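Local coordinates for protein 16S rRNA (adenine(1408)-N(1))-methyltransferase (PDB 3P2E) that methylates the N1 position of adenine 1408 in the 16S rRNA of assembled 30S subunits, using S-adenosyl-L-methionine, and so confers resistance to various aminoglycosides, at residues D25-L31 with I97-I103; D35-Y40 with I64-I68; F50-P56 with N79-A85; G176-D180 with V212-V216. The contacts are given in a common frame with arbitrary orientation. Residue numbers count along the deposited sequence, not the author numbering.

Contact 1: residues D25-L31 with I97-I103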
# COMPACT_ATOMS: atom_id res chain seq x y z
N ASP A 25 7.96 -12.90 -9.92
CA ASP A 25 9.02 -12.03 -10.41
C ASP A 25 9.04 -10.65 -9.78
O ASP A 25 10.06 -9.97 -9.83
CB ASP A 25 8.94 -11.88 -11.93
CG ASP A 25 9.47 -13.09 -12.66
OD1 ASP A 25 10.33 -13.79 -12.10
OD2 ASP A 25 9.04 -13.33 -13.81
N ARG A 26 7.92 -10.23 -9.19
CA ARG A 26 7.84 -8.92 -8.56
C ARG A 26 7.15 -8.99 -7.21
O ARG A 26 6.42 -9.94 -6.92
CB ARG A 26 7.05 -7.94 -9.44
CG ARG A 26 7.58 -7.76 -10.85
CD ARG A 26 6.72 -6.81 -11.67
NE ARG A 26 6.98 -5.40 -11.38
CZ ARG A 26 6.48 -4.74 -10.33
NH1 ARG A 26 5.69 -5.34 -9.46
NH2 ARG A 26 6.79 -3.46 -10.17
N VAL A 27 7.40 -7.99 -6.38
CA VAL A 27 6.79 -7.90 -5.06
C VAL A 27 6.22 -6.49 -4.91
O VAL A 27 6.91 -5.50 -5.15
CB VAL A 27 7.82 -8.14 -3.92
CG1 VAL A 27 7.17 -7.85 -2.56
CG2 VAL A 27 8.32 -9.57 -3.97
N HIS A 28 4.95 -6.40 -4.53
CA HIS A 28 4.30 -5.11 -4.35
C HIS A 28 3.82 -5.00 -2.90
O HIS A 28 3.21 -5.92 -2.38
CB HIS A 28 3.09 -4.97 -5.28
CG HIS A 28 2.34 -3.68 -5.09
ND1 HIS A 28 2.75 -2.50 -5.67
CD2 HIS A 28 1.26 -3.38 -4.34
CE1 HIS A 28 1.95 -1.52 -5.28
NE2 HIS A 28 1.04 -2.03 -4.47
N ILE A 29 4.11 -3.87 -2.27
CA ILE A 29 3.67 -3.63 -0.90
C ILE A 29 2.65 -2.50 -0.87
O ILE A 29 2.86 -1.45 -1.46
CB ILE A 29 4.85 -3.24 0.04
CG1 ILE A 29 5.78 -4.43 0.25
CG2 ILE A 29 4.30 -2.75 1.39
CD1 ILE A 29 6.99 -4.14 1.15
N ASP A 30 1.53 -2.74 -0.20
CA ASP A 30 0.48 -1.74 -0.05
C ASP A 30 0.41 -1.47 1.45
O ASP A 30 -0.04 -2.31 2.23
CB ASP A 30 -0.86 -2.26 -0.57
CG ASP A 30 -1.96 -1.21 -0.52
OD1 ASP A 30 -1.67 -0.05 -0.86
OD2 ASP A 30 -3.10 -1.56 -0.15
N LEU A 31 0.90 -0.29 1.85
CA LEU A 31 0.94 0.12 3.26
C LEU A 31 -0.37 0.81 3.67
O LEU A 31 -0.83 1.71 2.98
CB LEU A 31 2.13 1.05 3.48
CG LEU A 31 2.33 1.66 4.87
CD1 LEU A 31 2.43 0.56 5.93
CD2 LEU A 31 3.58 2.51 4.86
N ILE A 97 12.80 -5.37 -0.27
CA ILE A 97 12.09 -6.47 -0.92
C ILE A 97 11.10 -6.10 -2.03
O ILE A 97 10.80 -6.92 -2.90
CB ILE A 97 11.32 -7.29 0.14
CG1 ILE A 97 10.89 -8.65 -0.43
CG2 ILE A 97 10.07 -6.52 0.57
CD1 ILE A 97 10.13 -9.50 0.58
N ALA A 98 10.60 -4.87 -2.01
CA ALA A 98 9.58 -4.46 -2.98
C ALA A 98 9.98 -3.76 -4.27
O ALA A 98 10.84 -2.88 -4.29
CB ALA A 98 8.53 -3.63 -2.26
N ASP A 99 9.32 -4.16 -5.36
CA ASP A 99 9.54 -3.56 -6.66
C ASP A 99 8.66 -2.31 -6.75
O ASP A 99 8.92 -1.41 -7.55
CB ASP A 99 9.13 -4.53 -7.78
CG ASP A 99 10.08 -5.69 -7.90
OD1 ASP A 99 11.12 -5.53 -8.58
OD2 ASP A 99 9.79 -6.76 -7.32
N SER A 100 7.63 -2.26 -5.91
CA SER A 100 6.71 -1.13 -5.89
C SER A 100 6.02 -1.01 -4.54
O SER A 100 5.77 -2.00 -3.86
CB SER A 100 5.65 -1.28 -6.99
OG SER A 100 5.00 -2.54 -6.92
N ILE A 101 5.74 0.23 -4.15
CA ILE A 101 5.09 0.52 -2.87
C ILE A 101 3.98 1.53 -3.07
O ILE A 101 4.15 2.52 -3.77
CB ILE A 101 6.09 1.12 -1.84
CG1 ILE A 101 7.17 0.09 -1.49
CG2 ILE A 101 5.35 1.54 -0.58
CD1 ILE A 101 8.19 -0.15 -2.58
N SER A 102 2.85 1.28 -2.43
CA SER A 102 1.73 2.20 -2.55
C SER A 102 1.11 2.53 -1.20
O SER A 102 1.18 1.74 -0.26
CB SER A 102 0.65 1.61 -3.46
OG SER A 102 0.11 0.43 -2.90
N ILE A 103 0.55 3.73 -1.11
CA ILE A 103 -0.17 4.19 0.07
C ILE A 103 -1.41 4.82 -0.57
O ILE A 103 -1.32 5.88 -1.22
CB ILE A 103 0.61 5.25 0.88
CG1 ILE A 103 1.88 4.61 1.47
CG2 ILE A 103 -0.25 5.77 2.03
CD1 ILE A 103 2.72 5.57 2.32
O HOH W 1 11.66 -7.49 -10.57
O HOH W 2 -1.56 -1.04 -4.11

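Contact 2: residues D35-Y40 with I64-I68. With SAH (S-adenosyl-L-homocysteine), chain C.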
# COMPACT_ATOMS: atom_id res chain seq x y z
N ASP A 35 -9.10 -2.93 4.32
CA ASP A 35 -9.86 -4.18 4.31
C ASP A 35 -9.36 -5.28 3.37
O ASP A 35 -9.97 -6.35 3.30
CB ASP A 35 -11.35 -3.91 4.06
CG ASP A 35 -11.64 -3.35 2.67
OD1 ASP A 35 -10.79 -3.44 1.76
OD2 ASP A 35 -12.76 -2.82 2.48
N GLY A 36 -8.27 -5.01 2.67
CA GLY A 36 -7.70 -6.00 1.77
C GLY A 36 -8.36 -6.18 0.42
O GLY A 36 -7.88 -6.96 -0.41
N ARG A 37 -9.45 -5.46 0.16
CA ARG A 37 -10.15 -5.60 -1.11
C ARG A 37 -9.39 -5.02 -2.29
O ARG A 37 -9.45 -5.56 -3.40
CB ARG A 37 -11.54 -4.96 -1.04
CG ARG A 37 -12.51 -5.73 -0.15
CD ARG A 37 -13.90 -5.12 -0.15
NE ARG A 37 -14.77 -5.76 0.83
CZ ARG A 37 -15.18 -7.02 0.76
NH1 ARG A 37 -14.80 -7.80 -0.25
NH2 ARG A 37 -15.95 -7.51 1.72
N ASN A 38 -8.66 -3.93 -2.07
CA ASN A 38 -7.90 -3.33 -3.17
C ASN A 38 -6.78 -4.26 -3.59
O ASN A 38 -6.55 -4.47 -4.79
CB ASN A 38 -7.30 -1.98 -2.75
CG ASN A 38 -8.36 -0.91 -2.56
OD1 ASN A 38 -9.44 -0.96 -3.16
ND2 ASN A 38 -8.04 0.09 -1.73
N ILE A 39 -6.08 -4.82 -2.61
CA ILE A 39 -4.96 -5.72 -2.89
C ILE A 39 -5.46 -7.01 -3.52
O ILE A 39 -4.79 -7.59 -4.37
CB ILE A 39 -4.17 -6.03 -1.59
CG1 ILE A 39 -2.76 -6.52 -1.95
CG2 ILE A 39 -4.89 -7.07 -0.77
CD1 ILE A 39 -1.88 -5.44 -2.52
N TYR A 40 -6.65 -7.46 -3.11
CA TYR A 40 -7.24 -8.68 -3.65
C TYR A 40 -7.46 -8.51 -5.15
O TYR A 40 -7.20 -9.43 -5.92
CB TYR A 40 -8.58 -8.99 -2.97
CG TYR A 40 -9.19 -10.31 -3.39
CD1 TYR A 40 -8.95 -11.48 -2.67
CD2 TYR A 40 -9.95 -10.40 -4.55
CE1 TYR A 40 -9.46 -12.71 -3.09
CE2 TYR A 40 -10.46 -11.63 -4.99
CZ TYR A 40 -10.21 -12.77 -4.25
OH TYR A 40 -10.70 -13.99 -4.68
N ILE A 64 -11.43 -10.82 4.01
CA ILE A 64 -10.61 -11.12 2.85
C ILE A 64 -9.50 -12.11 3.18
O ILE A 64 -9.10 -12.91 2.34
CB ILE A 64 -10.01 -9.83 2.25
CG1 ILE A 64 -11.12 -8.95 1.67
CG2 ILE A 64 -8.99 -10.18 1.16
CD1 ILE A 64 -11.96 -9.64 0.60
N SER A 65 -9.01 -12.08 4.42
CA SER A 65 -7.97 -13.01 4.83
C SER A 65 -8.52 -14.44 4.79
O SER A 65 -7.81 -15.37 4.40
CB SER A 65 -7.48 -12.69 6.24
OG SER A 65 -6.50 -13.62 6.65
N LYS A 66 -9.78 -14.59 5.18
CA LYS A 66 -10.42 -15.90 5.17
C LYS A 66 -10.67 -16.35 3.73
O LYS A 66 -10.63 -17.54 3.42
CB LYS A 66 -11.75 -15.85 5.93
CG LYS A 66 -11.60 -15.82 7.44
CD LYS A 66 -12.89 -15.39 8.13
CE LYS A 66 -14.05 -16.30 7.78
NZ LYS A 66 -15.33 -15.80 8.38
N LYS A 67 -10.91 -15.38 2.85
CA LYS A 67 -11.17 -15.68 1.45
C LYS A 67 -9.94 -16.18 0.70
O LYS A 67 -10.02 -17.14 -0.06
CB LYS A 67 -11.74 -14.45 0.75
CG LYS A 67 -12.14 -14.69 -0.70
CD LYS A 67 -12.85 -13.48 -1.29
CE LYS A 67 -13.35 -13.77 -2.70
NZ LYS A 67 -14.19 -12.67 -3.24
N ILE A 68 -8.79 -15.54 0.91
CA ILE A 68 -7.59 -15.94 0.19
C ILE A 68 -7.04 -17.30 0.57
O ILE A 68 -6.23 -17.87 -0.17
CB ILE A 68 -6.46 -14.90 0.31
CG1 ILE A 68 -6.00 -14.78 1.77
CG2 ILE A 68 -6.94 -13.56 -0.22
CD1 ILE A 68 -4.74 -13.95 1.94
N SAH C . -5.75 1.79 1.62
CA SAH C . -6.98 1.69 2.22
CB SAH C . -7.12 2.74 3.32
CG SAH C . -8.17 2.54 4.37
SD SAH C . -8.31 3.76 5.63
C SAH C . -8.11 1.74 1.10
O SAH C . -9.00 1.14 1.52
OXT SAH C . -8.02 2.29 0.09
C5' SAH C . -6.70 4.18 6.33
C4' SAH C . -5.97 2.82 6.76
O4' SAH C . -4.67 3.29 7.14
C3' SAH C . -6.58 2.11 7.95
O3' SAH C . -6.90 0.73 7.62
C2' SAH C . -5.52 2.29 9.09
O2' SAH C . -5.42 1.23 10.02
C1' SAH C . -4.22 2.51 8.29
N9 SAH C . -3.15 3.29 9.03
C8 SAH C . -3.33 4.49 9.74
N7 SAH C . -2.22 4.89 10.34
C5 SAH C . -1.29 3.86 9.97
C6 SAH C . 0.10 3.79 10.35
N6 SAH C . 0.69 4.73 11.12
N1 SAH C . 0.76 2.68 9.85
C2 SAH C . 0.14 1.72 9.04
N3 SAH C . -1.20 1.80 8.68
C4 SAH C . -1.83 2.91 9.19
O HOH W 3 -11.65 -7.85 4.94
O HOH W 4 -15.15 -10.58 -1.99

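Contact 3: residues F50-P56 with N79-A85. With SAH (S-adenosyl-L-homocysteine), chain C.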
# COMPACT_ATOMS: atom_id res chain seq x y z
N PHE A 50 3.82 -10.82 -6.20
CA PHE A 50 3.43 -11.23 -4.86
C PHE A 50 3.01 -9.96 -4.15
O PHE A 50 3.78 -9.00 -4.05
CB PHE A 50 4.58 -11.89 -4.11
CG PHE A 50 4.18 -12.46 -2.79
CD1 PHE A 50 3.32 -13.55 -2.74
CD2 PHE A 50 4.62 -11.90 -1.60
CE1 PHE A 50 2.90 -14.07 -1.51
CE2 PHE A 50 4.21 -12.41 -0.37
CZ PHE A 50 3.35 -13.50 -0.33
N TYR A 51 1.77 -9.94 -3.66
CA TYR A 51 1.21 -8.78 -2.99
C TYR A 51 1.23 -8.86 -1.47
O TYR A 51 0.76 -9.83 -0.87
CB TYR A 51 -0.22 -8.55 -3.48
CG TYR A 51 -0.26 -8.06 -4.91
CD1 TYR A 51 -0.15 -6.70 -5.21
CD2 TYR A 51 -0.33 -8.97 -5.97
CE1 TYR A 51 -0.10 -6.26 -6.53
CE2 TYR A 51 -0.28 -8.53 -7.30
CZ TYR A 51 -0.16 -7.18 -7.56
OH TYR A 51 -0.10 -6.74 -8.86
N ILE A 52 1.79 -7.82 -0.86
CA ILE A 52 1.90 -7.73 0.59
C ILE A 52 1.13 -6.53 1.09
O ILE A 52 1.49 -5.39 0.80
CB ILE A 52 3.37 -7.58 1.01
CG1 ILE A 52 4.18 -8.76 0.48
CG2 ILE A 52 3.48 -7.51 2.54
CD1 ILE A 52 5.68 -8.65 0.75
N GLY A 53 0.05 -6.79 1.82
CA GLY A 53 -0.77 -5.72 2.36
C GLY A 53 -0.49 -5.59 3.84
O GLY A 53 -0.64 -6.55 4.59
N ILE A 54 -0.12 -4.39 4.26
CA ILE A 54 0.22 -4.10 5.66
C ILE A 54 -0.79 -3.18 6.34
O ILE A 54 -1.18 -2.15 5.78
CB ILE A 54 1.59 -3.40 5.74
CG1 ILE A 54 2.66 -4.23 5.02
CG2 ILE A 54 1.98 -3.19 7.20
CD1 ILE A 54 4.00 -3.51 4.92
N ASP A 55 -1.22 -3.55 7.54
CA ASP A 55 -2.14 -2.72 8.31
C ASP A 55 -2.11 -3.15 9.77
O ASP A 55 -2.05 -4.34 10.07
CB ASP A 55 -3.58 -2.84 7.80
CG ASP A 55 -4.41 -1.62 8.13
OD1 ASP A 55 -4.74 -0.86 7.20
OD2 ASP A 55 -4.72 -1.39 9.32
N PRO A 56 -2.13 -2.19 10.70
CA PRO A 56 -2.10 -2.51 12.13
C PRO A 56 -3.44 -3.03 12.66
O PRO A 56 -3.50 -3.56 13.77
CB PRO A 56 -1.69 -1.19 12.77
CG PRO A 56 -2.28 -0.17 11.84
CD PRO A 56 -1.96 -0.74 10.48
N ASN A 79 -0.95 -15.50 -4.10
CA ASN A 79 -0.02 -14.39 -4.21
C ASN A 79 -0.33 -13.18 -3.33
O ASN A 79 -0.06 -12.04 -3.71
CB ASN A 79 0.10 -13.96 -5.68
CG ASN A 79 -1.19 -13.41 -6.26
OD1 ASN A 79 -2.29 -13.83 -5.89
ND2 ASN A 79 -1.06 -12.47 -7.20
N VAL A 80 -0.89 -13.44 -2.15
CA VAL A 80 -1.24 -12.37 -1.22
C VAL A 80 -0.93 -12.77 0.22
O VAL A 80 -1.16 -13.91 0.62
CB VAL A 80 -2.75 -12.01 -1.28
CG1 VAL A 80 -3.07 -10.89 -0.29
CG2 VAL A 80 -3.13 -11.61 -2.68
N VAL A 81 -0.39 -11.83 0.99
CA VAL A 81 -0.12 -12.06 2.40
C VAL A 81 -0.45 -10.76 3.10
O VAL A 81 -0.18 -9.67 2.57
CB VAL A 81 1.36 -12.45 2.68
CG1 VAL A 81 2.29 -11.30 2.33
CG2 VAL A 81 1.51 -12.83 4.15
N PHE A 82 -1.08 -10.86 4.27
CA PHE A 82 -1.45 -9.70 5.06
C PHE A 82 -0.56 -9.64 6.29
O PHE A 82 -0.53 -10.57 7.10
CB PHE A 82 -2.92 -9.77 5.46
CG PHE A 82 -3.86 -9.59 4.30
CD1 PHE A 82 -3.78 -8.46 3.49
CD2 PHE A 82 -4.83 -10.55 4.02
CE1 PHE A 82 -4.65 -8.28 2.41
CE2 PHE A 82 -5.71 -10.38 2.93
CZ PHE A 82 -5.61 -9.24 2.13
N VAL A 83 0.18 -8.55 6.39
CA VAL A 83 1.12 -8.31 7.48
C VAL A 83 0.52 -7.33 8.47
O VAL A 83 0.04 -6.26 8.09
CB VAL A 83 2.44 -7.74 6.91
CG1 VAL A 83 3.35 -7.31 8.04
CG2 VAL A 83 3.11 -8.78 6.02
N ILE A 84 0.56 -7.68 9.75
CA ILE A 84 0.03 -6.81 10.79
C ILE A 84 1.17 -6.01 11.38
O ILE A 84 1.95 -6.52 12.19
CB ILE A 84 -0.67 -7.62 11.89
CG1 ILE A 84 -1.74 -8.53 11.27
CG2 ILE A 84 -1.31 -6.68 12.90
CD1 ILE A 84 -2.74 -7.81 10.37
N ALA A 85 1.27 -4.76 10.95
CA ALA A 85 2.32 -3.86 11.41
C ALA A 85 1.91 -2.43 11.08
O ALA A 85 0.96 -2.21 10.34
CB ALA A 85 3.64 -4.20 10.72
N SAH C . -5.75 1.79 1.62
CA SAH C . -6.98 1.69 2.22
CB SAH C . -7.12 2.74 3.32
CG SAH C . -8.17 2.54 4.37
SD SAH C . -8.31 3.76 5.63
C SAH C . -8.11 1.74 1.10
O SAH C . -9.00 1.14 1.52
OXT SAH C . -8.02 2.29 0.09
C5' SAH C . -6.70 4.18 6.33
C4' SAH C . -5.97 2.82 6.76
O4' SAH C . -4.67 3.29 7.14
C3' SAH C . -6.58 2.11 7.95
O3' SAH C . -6.90 0.73 7.62
C2' SAH C . -5.52 2.29 9.09
O2' SAH C . -5.42 1.23 10.02
C1' SAH C . -4.22 2.51 8.29
N9 SAH C . -3.15 3.29 9.03
C8 SAH C . -3.33 4.49 9.74
N7 SAH C . -2.22 4.89 10.34
C5 SAH C . -1.29 3.86 9.97
C6 SAH C . 0.10 3.79 10.35
N6 SAH C . 0.69 4.73 11.12
N1 SAH C . 0.76 2.68 9.85
C2 SAH C . 0.14 1.72 9.04
N3 SAH C . -1.20 1.80 8.68
C4 SAH C . -1.83 2.91 9.19

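Contact 4: residues G176-D180 with V212-V216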
# COMPACT_ATOMS: atom_id res chain seq x y z
N GLY A 176 14.16 9.37 0.33
CA GLY A 176 14.39 8.33 -0.66
C GLY A 176 13.36 8.29 -1.78
O GLY A 176 13.45 7.46 -2.68
N PHE A 177 12.38 9.18 -1.73
CA PHE A 177 11.34 9.21 -2.76
C PHE A 177 11.54 10.34 -3.77
O PHE A 177 11.49 11.52 -3.42
CB PHE A 177 9.96 9.31 -2.12
CG PHE A 177 9.58 8.11 -1.30
CD1 PHE A 177 9.28 6.90 -1.93
CD2 PHE A 177 9.53 8.17 0.09
CE1 PHE A 177 8.94 5.78 -1.18
CE2 PHE A 177 9.19 7.06 0.85
CZ PHE A 177 8.89 5.85 0.21
N ARG A 178 11.75 9.97 -5.03
CA ARG A 178 11.96 10.93 -6.11
C ARG A 178 10.67 11.09 -6.92
O ARG A 178 10.29 10.20 -7.68
CB ARG A 178 13.07 10.44 -7.03
CG ARG A 178 14.42 10.27 -6.36
CD ARG A 178 15.10 11.60 -6.16
NE ARG A 178 16.49 11.44 -5.74
CZ ARG A 178 17.38 12.43 -5.68
NH1 ARG A 178 17.02 13.66 -6.01
NH2 ARG A 178 18.62 12.18 -5.30
N ILE A 179 10.00 12.22 -6.75
CA ILE A 179 8.75 12.49 -7.46
C ILE A 179 8.96 12.64 -8.96
O ILE A 179 9.77 13.47 -9.40
CB ILE A 179 8.07 13.78 -6.94
CG1 ILE A 179 7.75 13.64 -5.45
CG2 ILE A 179 6.80 14.05 -7.73
CD1 ILE A 179 7.14 14.90 -4.84
N ASP A 180 8.24 11.84 -9.74
CA ASP A 180 8.33 11.93 -11.20
C ASP A 180 7.06 12.53 -11.79
O ASP A 180 7.07 13.06 -12.90
CB ASP A 180 8.57 10.55 -11.82
CG ASP A 180 9.91 9.98 -11.46
OD1 ASP A 180 10.91 10.73 -11.51
OD2 ASP A 180 9.98 8.78 -11.14
N VAL A 212 0.93 11.30 -6.08
CA VAL A 212 2.32 11.69 -6.19
C VAL A 212 3.00 10.35 -6.45
O VAL A 212 2.90 9.42 -5.65
CB VAL A 212 2.85 12.30 -4.87
CG1 VAL A 212 4.35 12.51 -4.95
CG2 VAL A 212 2.16 13.63 -4.62
N SER A 213 3.68 10.23 -7.58
CA SER A 213 4.33 8.97 -7.91
C SER A 213 5.75 9.21 -8.40
O SER A 213 6.11 10.34 -8.75
CB SER A 213 3.53 8.23 -8.99
OG SER A 213 3.35 9.02 -10.15
N GLY A 214 6.55 8.15 -8.42
CA GLY A 214 7.93 8.27 -8.86
C GLY A 214 8.72 7.02 -8.56
O GLY A 214 8.17 5.93 -8.51
N HIS A 215 10.03 7.18 -8.37
CA HIS A 215 10.88 6.03 -8.07
C HIS A 215 11.60 6.23 -6.75
O HIS A 215 11.73 7.36 -6.27
CB HIS A 215 11.91 5.80 -9.20
CG HIS A 215 12.82 6.96 -9.45
ND1 HIS A 215 12.41 8.12 -10.07
CD2 HIS A 215 14.14 7.13 -9.18
CE1 HIS A 215 13.43 8.95 -10.18
NE2 HIS A 215 14.49 8.38 -9.64
N VAL A 216 12.07 5.14 -6.16
CA VAL A 216 12.77 5.22 -4.89
C VAL A 216 14.28 5.25 -5.07
O VAL A 216 14.77 4.60 -6.02
CB VAL A 216 12.39 4.02 -3.99
CG1 VAL A 216 12.91 4.24 -2.58
CG2 VAL A 216 10.88 3.83 -3.97

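Contact 1: residues D25-L31 with I97-I103
I29 sits at the apolar centre. Its CD1 lies 3.9 Å from I97 CG2 and 3.8 Å from A98 CB. Its CB is 4.3 Å from I101 CG1, on the same face of the sheet. Helix 119-126 packs on this apolar layer through V125, which touches L31 and I101. L31 CD2 reaches I103 CD1 at 4.1 Å, and L31 also touches the bound S-adenosyl-L-homocysteine. The two backbones run parallel, with strand axes 4.8 Å apart at 17°. I29 N donates to S100 O (3.0 Å), S102 N to I29 O (2.9 Å) and L31 N to S102 O (2.9 Å). These are central strands of the Rossmann-like methyltransferase sheet: 26-31 is the first of its seven strands and 98-104 the fourth. The other face is polar. H28 and S100 share a short hydrogen bond, ND1 to OG, 2.6 Å. H28 NE2 donates to S102 OG (3.1 Å), and that hydroxyl donates to D30 OD1 (2.7 Å). A water also joins H28 NE2 and S102 OG. At the start of the pairing the chain turns a corner at D99. V27 N donates to D99 OD2 (2.8 Å), and D99 N returns a bond to V27 O (2.8 Å). The D99 carboxylate also forms a salt bridge with K130. Outermost, R26 NH2 lies 3.5 Å from D99 CB, and a water connects D25 O with D99 OD1.

Contact 2: residues D35-Y40 with I64-I68
Segment 35-40 turns from a loop into helix 37-44, with G36 at the N-cap position. Segment 64-68 belongs to helix 62-68. The backbones come closest at G36 and I64, whose CA atoms are 6.0 Å apart. G36 has positive phi, and a CB there would crowd I64 CG2. D35 OD1 accepts from R37 N (2.9 Å), forming an Asx turn. I64 is the most covered residue. Its CG1 touches the D35 carbonyl oxygen (3.3 Å), and I64 CG2 packs on Y40 CD1 (4.0 Å). Y40 CD1 also meets I68 CG2 at 3.8 Å. Y40 OH is 3.3 Å from K67 CE, but it hydrogen-bonds to G75 O. N38 faces the cofactor pocket, where its ND2 is 2.9 Å from OXT of S-adenosyl-L-homocysteine. Both helices lie over F82 of the sheet. No direct hydrogen bond joins the two segments. The direct contact is therefore side-chain packing, and the polar links are made through water: one bridges D35 O to I64 N and another bridges K67 NZ, more weakly, to R37 NH1.

Contact 3: residues F50-P56 with N79-A85
The F50 ring packs against the start of the neighbouring strand, with CE2 3.5 Å from V81 CG1 and CD1 3.7 Å from N79 C. Strands 49-54 and 80-83 are joined through helix 62-68 in a beta-alpha-beta crossover of the Rossmann-like methyltransferase fold. They run parallel, with axes 4.6 Å apart at 21°. Main-chain bonds pass from Y51 N to N79 O (2.8 Å), V81 N to Y51 O (3.0 Å), G53 N to V81 O (3.0 Å), V83 N to G53 O (2.8 Å) and D55 N to V83 O (3.0 Å). One face is aliphatic. I52 CG1 meets V81 CG1, and I52 CG2 meets V83 CG2, both at 3.7 Å; I54 CG1 is 4.0 Å from V83 CB. Y51, V80 and F82 are on the opposite face, covered by helices 37-44 and 62-68. G53 lies beside F82 there, where a CB would press on the F82 ring. Past the strand ends the pairing loosens, and A85 N to D55 O is weak at 3.5 Å. D55 leaves the strand tip at the cofactor site. Its OD1 accepts from the ribose O3' of S-adenosyl-L-homocysteine at 2.7 Å, and its OD2 from O2' at 2.8 Å.

Contact 4: residues G176-D180 with V212-V216
H215 has the most surface covered, followed by D180 and V216. H215 ND1 donates to D180 OD2 at 2.7 Å, a His-carboxylate hydrogen bond on the exposed side of the sheet. The same imidazole carries R178 CB over its face, 3.7 Å from the ring centroid, as a CH-pi contact. The H215 backbone pairs twice with R178: R178 N donates to H215 O (2.9 Å) and H215 N to R178 O (3.1 Å). D180 adds a third main-chain bond, from its N to S213 O (2.8 Å). Between these bonds lies G214, whose CA is 3.3 Å from R178 O. A CB on G214 would clash with that oxygen, so the close approach depends on the glycine. V216 packs on the buried side. Its CG2 is 3.9 Å from F177 CE1, and its CA is 3.2 Å from G176 O. I179 CG1 meets V212 CG1 at 3.6 Å. G176 closes the preceding helix with a Schellman motif, and the chain then enters strand 178-185. The short strand segments cross steeply, at 114°, although their bridges are antiparallel. Strand 209-215 inserts antiparallel between 133-139 and edge strand 178-185, giving the 3-2-1-4-5-7-6 order of the class I methyltransferase sheet.

Overall arrangement
Contacts 1, 3 and 4 belong to one seven-stranded sheet; contact 2 joins two helices that pack on it. Contacts 1 and 3 are buried and parallel. They share the boundary between strands 26-31 and 49-54, where H28 O and I52 N are 2.8 Å apart. Contact 2 overlies contact 3, with I39 CG2 3.4 Å from F82 CE1, and is only partly buried. Contact 4 lies at the other edge, its centre about 27 Å from that of contact 2. Serines and a histidine make contact 1 partly polar, whereas the side chains paired in contact 3 are mostly apolar. Contact 2 packs apolar side chains, and its polar links run through waters; contact 4 adds an exposed His-Asp bond. Contacts 1, 2 and 3 all touch the bound S-adenosyl-L-homocysteine; contact 4 lies away from it.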